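Local coordinates for ribosomal RNA methyltransferase, putative (Plasmodium falciparum, PDB 2PLW), which forms the FtsJ-like methyltransferase domain of a longer protein, binds S-adenosylmethionine and probably methylates a ribose 2'-hydroxyl of ribosomal RNA, at residues Glu131-Leu134 with Ser135-Phe139; Gln159-Asn162 with Leu163-Leu167; Ile119-Lys122 with Ile123-His126. All coordinates share one frame; numbering follows the deposited sequence.

Contact 1. Residues Glu131-Leu134 with Ser135-Phe139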
loop_
_atom_site.group_PDB
_atom_site.type_symbol
_atom_site.label_atom_id
_atom_site.label_comp_id
_atom_site.label_asym_id
_atom_site.label_seq_id
_atom_site.Cartn_x
_atom_site.Cartn_y
_atom_site.Cartn_z
ATOM N N GLU A 131 8.561 3.355 11.311
ATOM C CA GLU A 131 7.412 3.200 12.206
ATOM C C GLU A 131 6.126 3.107 11.384
ATOM O O GLU A 131 5.308 2.227 11.625
ATOM C CB GLU A 131 7.319 4.348 13.223
ATOM C CG GLU A 131 6.083 4.188 14.130
ATOM C CD GLU A 131 5.933 5.286 15.200
ATOM O OE1 GLU A 131 6.121 6.482 14.874
ATOM O OE2 GLU A 131 5.588 4.929 16.353
ATOM N N LEU A 132 5.990 3.988 10.390
ATOM C CA LEU A 132 4.827 3.987 9.509
ATOM C C LEU A 132 4.783 2.689 8.713
ATOM O O LEU A 132 3.715 2.088 8.555
ATOM C CB LEU A 132 4.854 5.191 8.563
ATOM C CG LEU A 132 3.706 5.246 7.536
ATOM C CD1 LEU A 132 2.343 5.166 8.232
ATOM C CD2 LEU A 132 3.814 6.511 6.735
ATOM N N THR A 133 5.939 2.268 8.212
ATOM C CA THR A 133 6.021 1.036 7.433
ATOM C C THR A 133 5.589 -0.181 8.272
ATOM O O THR A 133 4.882 -1.064 7.805
ATOM C CB THR A 133 7.440 0.856 6.870
ATOM O OG1 THR A 133 7.695 1.937 5.960
ATOM C CG2 THR A 133 7.531 -0.461 6.110
ATOM N N LEU A 134 6.019 -0.198 9.526
ATOM C CA LEU A 134 5.618 -1.263 10.432
ATOM C C LEU A 134 4.100 -1.221 10.677
ATOM O O LEU A 134 3.482 -2.271 10.670
ATOM C CB LEU A 134 6.419 -1.197 11.745
ATOM C CG LEU A 134 7.874 -1.648 11.588
ATOM C CD1 LEU A 134 8.690 -1.274 12.834
ATOM C CD2 LEU A 134 7.927 -3.161 11.325
ATOM N N SER A 135 3.512 -0.031 10.871
ATOM C CA SER A 135 2.063 0.108 11.089
ATOM C C SER A 135 1.282 -0.415 9.894
ATOM O O SER A 135 0.338 -1.198 10.051
ATOM C CB SER A 135 1.651 1.567 11.386
ATOM O OG SER A 135 2.177 1.952 12.647
ATOM N N ILE A 136 1.715 -0.011 8.699
ATOM C CA ILE A 136 1.036 -0.432 7.485
ATOM C C ILE A 136 1.218 -1.934 7.291
ATOM O O ILE A 136 0.273 -2.622 6.927
ATOM C CB ILE A 136 1.546 0.346 6.252
ATOM C CG1 ILE A 136 1.124 1.818 6.349
ATOM C CG2 ILE A 136 0.923 -0.239 4.980
ATOM C CD1 ILE A 136 1.895 2.718 5.391
ATOM N N THR A 137 2.419 -2.454 7.561
ATOM C CA THR A 137 2.678 -3.907 7.469
ATOM C C THR A 137 1.801 -4.749 8.431
ATOM O O THR A 137 1.231 -5.758 8.047
ATOM C CB THR A 137 4.179 -4.180 7.671
ATOM O OG1 THR A 137 4.908 -3.449 6.667
ATOM C CG2 THR A 137 4.513 -5.704 7.613
ATOM N N HIS A 138 1.650 -4.260 9.661
ATOM C CA HIS A 138 0.793 -4.914 10.643
ATOM C C HIS A 138 -0.657 -4.974 10.172
ATOM O O HIS A 138 -1.323 -5.988 10.343
ATOM C CB HIS A 138 0.893 -4.163 11.966
ATOM C CG HIS A 138 0.123 -4.810 13.068
ATOM N ND1 HIS A 138 0.595 -5.903 13.764
ATOM C CD2 HIS A 138 -1.100 -4.532 13.576
ATOM C CE1 HIS A 138 -0.305 -6.268 14.661
ATOM N NE2 HIS A 138 -1.341 -5.454 14.566
ATOM N N PHE A 139 -1.139 -3.871 9.596
ATOM C CA PHE A 139 -2.483 -3.802 9.056
ATOM C C PHE A 139 -2.598 -4.748 7.831
ATOM O O PHE A 139 -3.557 -5.535 7.696
ATOM C CB PHE A 139 -2.799 -2.347 8.711
ATOM C CG PHE A 139 -3.965 -2.185 7.799
ATOM C CD1 PHE A 139 -5.250 -2.196 8.300
ATOM C CD2 PHE A 139 -3.774 -2.089 6.422
ATOM C CE1 PHE A 139 -6.337 -2.054 7.465
ATOM C CE2 PHE A 139 -4.865 -1.951 5.557
ATOM C CZ PHE A 139 -6.144 -1.933 6.083
HETATM O O HOH W 1 4.618 1.180 14.082
#

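Contact 2. Residues Gln159-Asn162 with Leu163-Leu167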
loop_
_atom_site.group_PDB
_atom_site.type_symbol
_atom_site.label_atom_id
_atom_site.label_comp_id
_atom_site.label_asym_id
_atom_site.label_seq_id
_atom_site.Cartn_x
_atom_site.Cartn_y
_atom_site.Cartn_z
ATOM N N GLN A 159 17.559 0.870 8.525
ATOM C CA GLN A 159 16.649 -0.212 8.899
ATOM C C GLN A 159 15.947 -0.881 7.724
ATOM O O GLN A 159 15.209 -1.840 7.898
ATOM C CB GLN A 159 15.554 0.312 9.839
ATOM C CG GLN A 159 16.130 0.956 11.105
ATOM C CD GLN A 159 16.877 -0.061 11.936
ATOM O OE1 GLN A 159 16.277 -0.977 12.477
ATOM N NE2 GLN A 159 18.191 0.085 12.024
ATOM N N THR A 160 16.149 -0.361 6.528
ATOM C CA THR A 160 15.467 -0.910 5.371
ATOM C C THR A 160 15.681 -2.412 5.241
ATOM O O THR A 160 14.723 -3.177 5.051
ATOM C CB THR A 160 15.870 -0.141 4.089
ATOM O OG1 THR A 160 15.480 1.219 4.251
ATOM C CG2 THR A 160 15.165 -0.700 2.854
ATOM N N ASN A 161 16.924 -2.860 5.356
ATOM C CA ASN A 161 17.149 -4.270 5.157
ATOM C C ASN A 161 16.556 -5.147 6.260
ATOM O O ASN A 161 16.071 -6.252 5.988
ATOM C CB ASN A 161 18.614 -4.579 4.879
ATOM C CG ASN A 161 18.768 -5.406 3.629
ATOM O OD1 ASN A 161 19.031 -6.610 3.693
ATOM N ND2 ASN A 161 18.516 -4.780 2.476
ATOM N N ASN A 162 16.544 -4.638 7.489
ATOM C CA ASN A 162 15.820 -5.320 8.559
ATOM C C ASN A 162 14.352 -5.553 8.178
ATOM O O ASN A 162 13.799 -6.643 8.392
ATOM C CB ASN A 162 15.877 -4.524 9.857
ATOM C CG ASN A 162 17.263 -4.451 10.465
ATOM O OD1 ASN A 162 18.151 -5.304 10.219
ATOM N ND2 ASN A 162 17.467 -3.417 11.275
ATOM N N LEU A 163 13.729 -4.520 7.622
ATOM C CA LEU A 163 12.317 -4.599 7.245
ATOM C C LEU A 163 12.144 -5.561 6.091
ATOM O O LEU A 163 11.194 -6.360 6.049
ATOM C CB LEU A 163 11.788 -3.210 6.878
ATOM C CG LEU A 163 11.638 -2.291 8.101
ATOM C CD1 LEU A 163 10.925 -1.018 7.720
ATOM C CD2 LEU A 163 10.881 -2.974 9.196
ATOM N N LYS A 164 13.072 -5.504 5.163
ATOM C CA LYS A 164 13.022 -6.436 4.025
ATOM C C LYS A 164 13.063 -7.885 4.527
ATOM O O LYS A 164 12.238 -8.716 4.135
ATOM C CB LYS A 164 14.165 -6.144 3.076
ATOM C CG LYS A 164 14.116 -6.955 1.811
ATOM C CD LYS A 164 15.318 -6.591 0.960
ATOM C CE LYS A 164 15.316 -7.346 -0.321
ATOM N NZ LYS A 164 16.424 -6.819 -1.192
ATOM N N THR A 165 13.969 -8.166 5.467
ATOM C CA THR A 165 14.114 -9.513 6.022
ATOM C C THR A 165 12.868 -9.938 6.777
ATOM O O THR A 165 12.408 -11.085 6.697
ATOM C CB THR A 165 15.354 -9.595 6.897
ATOM O OG1 THR A 165 16.491 -9.423 6.048
ATOM C CG2 THR A 165 15.432 -10.937 7.611
ATOM N N TYR A 166 12.285 -8.986 7.486
ATOM C CA TYR A 166 11.062 -9.271 8.191
ATOM C C TYR A 166 9.963 -9.693 7.200
ATOM O O TYR A 166 9.242 -10.671 7.418
ATOM C CB TYR A 166 10.645 -8.031 8.986
ATOM C CG TYR A 166 9.395 -8.234 9.785
ATOM C CD1 TYR A 166 9.305 -9.234 10.748
ATOM C CD2 TYR A 166 8.291 -7.408 9.581
ATOM C CE1 TYR A 166 8.131 -9.412 11.498
ATOM C CE2 TYR A 166 7.132 -7.574 10.322
ATOM C CZ TYR A 166 7.056 -8.577 11.268
ATOM O OH TYR A 166 5.882 -8.705 11.981
ATOM N N LEU A 167 9.861 -8.971 6.091
ATOM C CA LEU A 167 8.832 -9.274 5.086
ATOM C C LEU A 167 9.065 -10.623 4.395
ATOM O O LEU A 167 8.112 -11.311 4.055
ATOM C CB LEU A 167 8.741 -8.139 4.062
ATOM C CG LEU A 167 8.101 -6.871 4.647
ATOM C CD1 LEU A 167 8.433 -5.655 3.814
ATOM C CD2 LEU A 167 6.580 -6.989 4.806
#

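Contact 3. Residues Ile119-Lys122 with Ile123-His126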
loop_
_atom_site.group_PDB
_atom_site.type_symbol
_atom_site.label_atom_id
_atom_site.label_comp_id
_atom_site.label_asym_id
_atom_site.label_seq_id
_atom_site.Cartn_x
_atom_site.Cartn_y
_atom_site.Cartn_z
ATOM N N ILE A 119 10.892 16.006 9.121
ATOM C CA ILE A 119 11.290 17.042 10.096
ATOM C C ILE A 119 12.649 17.681 9.773
ATOM O O ILE A 119 13.093 18.626 10.445
ATOM C CB ILE A 119 11.258 16.515 11.552
ATOM C CG1 ILE A 119 12.468 15.604 11.840
ATOM C CG2 ILE A 119 9.934 15.825 11.836
ATOM C CD1 ILE A 119 12.542 15.106 13.290
ATOM N N GLY A 120 13.300 17.184 8.729
ATOM C CA GLY A 120 14.633 17.653 8.388
ATOM C C GLY A 120 15.618 17.257 9.473
ATOM O O GLY A 120 16.297 18.106 10.057
ATOM N N ASN A 121 15.614 15.973 9.809
ATOM C CA ASN A 121 16.745 15.302 10.425
ATOM C C ASN A 121 16.687 13.905 9.857
ATOM O O ASN A 121 15.812 13.119 10.237
ATOM C CB ASN A 121 16.656 15.220 11.943
ATOM C CG ASN A 121 17.920 14.616 12.557
ATOM O OD1 ASN A 121 19.041 14.874 12.088
ATOM N ND2 ASN A 121 17.746 13.808 13.593
ATOM N N LYS A 122 17.596 13.618 8.929
ATOM C CA LYS A 122 17.513 12.411 8.100
ATOM C C LYS A 122 17.241 11.139 8.912
ATOM O O LYS A 122 16.305 10.393 8.605
ATOM C CB LYS A 122 18.787 12.248 7.261
ATOM C CG LYS A 122 18.827 10.971 6.418
ATOM C CD LYS A 122 20.003 10.900 5.458
ATOM C CE LYS A 122 19.980 9.551 4.736
ATOM N NZ LYS A 122 20.092 9.674 3.254
ATOM N N ILE A 123 18.039 10.904 9.954
ATOM C CA ILE A 123 17.911 9.648 10.702
ATOM C C ILE A 123 16.558 9.545 11.393
ATOM O O ILE A 123 15.953 8.478 11.390
ATOM C CB ILE A 123 19.073 9.401 11.721
ATOM C CG1 ILE A 123 19.061 7.954 12.234
ATOM C CG2 ILE A 123 19.026 10.352 12.909
ATOM C CD1 ILE A 123 19.408 6.923 11.169
ATOM N N ASP A 124 16.089 10.635 11.993
ATOM C CA ASP A 124 14.766 10.635 12.633
ATOM C C ASP A 124 13.669 10.366 11.602
ATOM O O ASP A 124 12.730 9.619 11.864
ATOM C CB ASP A 124 14.492 11.985 13.296
ATOM C CG ASP A 124 14.984 12.064 14.724
ATOM O OD1 ASP A 124 14.841 11.078 15.481
ATOM O OD2 ASP A 124 15.482 13.140 15.098
ATOM N N ASP A 125 13.789 10.995 10.435
ATOM C CA ASP A 125 12.800 10.828 9.378
ATOM C C ASP A 125 12.777 9.373 8.892
ATOM O O ASP A 125 11.715 8.836 8.589
ATOM C CB ASP A 125 13.087 11.778 8.204
ATOM C CG ASP A 125 12.766 13.231 8.547
ATOM O OD1 ASP A 125 11.950 13.469 9.453
ATOM O OD2 ASP A 125 13.346 14.124 7.901
ATOM N N HIS A 126 13.950 8.747 8.842
ATOM C CA HIS A 126 14.021 7.326 8.480
ATOM C C HIS A 126 13.324 6.479 9.541
ATOM O O HIS A 126 12.513 5.610 9.203
ATOM C CB HIS A 126 15.466 6.875 8.288
ATOM C CG HIS A 126 15.610 5.398 8.081
ATOM N ND1 HIS A 126 15.114 4.760 6.961
ATOM C CD2 HIS A 126 16.126 4.431 8.875
ATOM C CE1 HIS A 126 15.348 3.462 7.064
ATOM N NE2 HIS A 126 15.970 3.237 8.208
HETATM O O HOH W 2 20.515 12.516 10.319
#

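Contact 1. Residues Glu131-Leu134 with Ser135-Phe139
Glu131 opens this pair of turns in the middle of helix 122-143, its carbonyl taking the amide proton of Ser135 at 3.0 Å between Glu131 O and Ser135 N. A water adds a second route between the two residues: it donates to Glu131 O and is also hydrogen-bonded to Ser135 OG. A small hydroxyl suits this partly exposed side of the helix. Next comes Leu132, whose carbonyl accepts from Ile136 N. Its CG lies anti to the backbone N (chi1 177°), which swings the branched end along the helix until Leu132 CD1 meets Ile136 CD1 at 3.8 Å. Leu132 touches the bound S-adenosylmethionine, while Ile136 packs on Ile29 and Ala114. Thr133 O is gripped twice by one residue. Thr137 N donates from one face of the carbonyl plane, 2.8 Å from Thr133 O, while Thr137 OG1 comes in 2.6 Å from Thr133 O at the other face, 36° out of plane. Thr137 chi1 of -58° sets the hydroxyl beside its own backbone N, which brings it over the Thr133 carbonyl. Leu134 O closes the series by accepting from His138 N. Because Thr137 OG1 is engaged both by Thr133 O and by Tyr150 OH, a polar group is accommodated on the buried face of the helix.

Contact 2. Residues Gln159-Asn162 with Leu163-Leu167
Consecutive backbone bonds, each from an amide to the carbonyl four residues before it, run from Gln159 O to Tyr166 N along helix 160-168, with Leu163 N 3.1 Å from Gln159 O and Lys164 N 2.9 Å from Thr160 O. Leu163 puts CG 3.6 Å from Gln159 O while its branched end packs on Met154, as befits a buried leucine. On another side, Lys164 runs fully extended, and its CD passes 4.0 Å from Asn161 ND2, the two side chains lying alongside and pointing the same way. The lysine's aliphatic length rests on Val174 and Leu191, and NZ makes a weak bond to Thr176 OG1. Asn162 ND2 donates to Gln159 OE1 at 3.0 Å. The acceptor lies in the asparagine's amide plane, yet the donor stands 58° out of the glutamine's carbonyl plane, so the two amides do not share a plane. Thr160 turns its hydroxyl back to Gly157 N. The chemistry thus divides by face: Leu163 packs inward, the aliphatic chain of Lys164 lies on apolar strand residues while its ammonium end has only a weak bond to Thr176, and amides bond to each other on the more open side.

Contact 3. Residues Ile119-Lys122 with Ile123-His126
Asp125 directs its carboxylate back at the loop that leads into helix 122-143, while Asp124, one residue earlier, meets that loop chiefly through the side chain of Asn121. Asp125 CG sits beside its own backbone N (chi1 -72°), which turns the carboxylate toward the backbone amides of Ile119 and Gly120. Ile119 N donates to Asp125 OD1 at 2.8 Å, an almost straight bond of 170° on the syn side of the oxygen. The other oxygen has weaker partners: Gly120 N lies 3.2 Å from Asp125 OD2, and Asn121 N is a weak donor to it as well. One strong and two weak amide donors thus meet a single buried carboxylate, which would tend to stabilise its negative charge. Gly120, with a positive phi, takes a backbone conformation that a residue lacking a side chain adopts readily. Asn121 and Asp124 are turned differently. Asn121 ND2 reaches Asp124 OD2 at 2.8 Å with the acceptor in its own amide plane but from above the carboxylate, the two planes being 69° apart. Ile119 lies obliquely across both aspartates, its CG1 near Asp125 OD1 and its CD1 3.7 Å from Asp124 CB. A water bridges Asn121 OD1 and Ile123 N, supplying an acceptor to an amide of the first turn. Asp125 N then bonds Asn121 O, and His126 N bonds Lys122 O, beginning the regular helix. Asn121 occupies the N-cap position without a capping bond from its side chain; the arrangement is a helix N-terminus at which a first-turn aspartate gathers the amides of the preceding loop.

Along the chain contact 3 comes first, turning the loop after strand 107-112 into helix 122-143. Contact 1 follows little more than a turn later on that helix, where it passes the cofactor, and contact 2 begins helix 160-168 beyond strand 148-155. Each closes only a turn or two of chain, and the three stand in series without nesting or crossing. Their ties are lateral. Contact 1 packs on contact 2 through Leu134 and Leu163, and through Thr137 and Leu167, joining the two helices on one side of the sheet. His126 of contact 3 probably receives a hydrogen bond from Gln159 N, fastening the start of one helix to that of the other within the Rossmann-like methyltransferase fold.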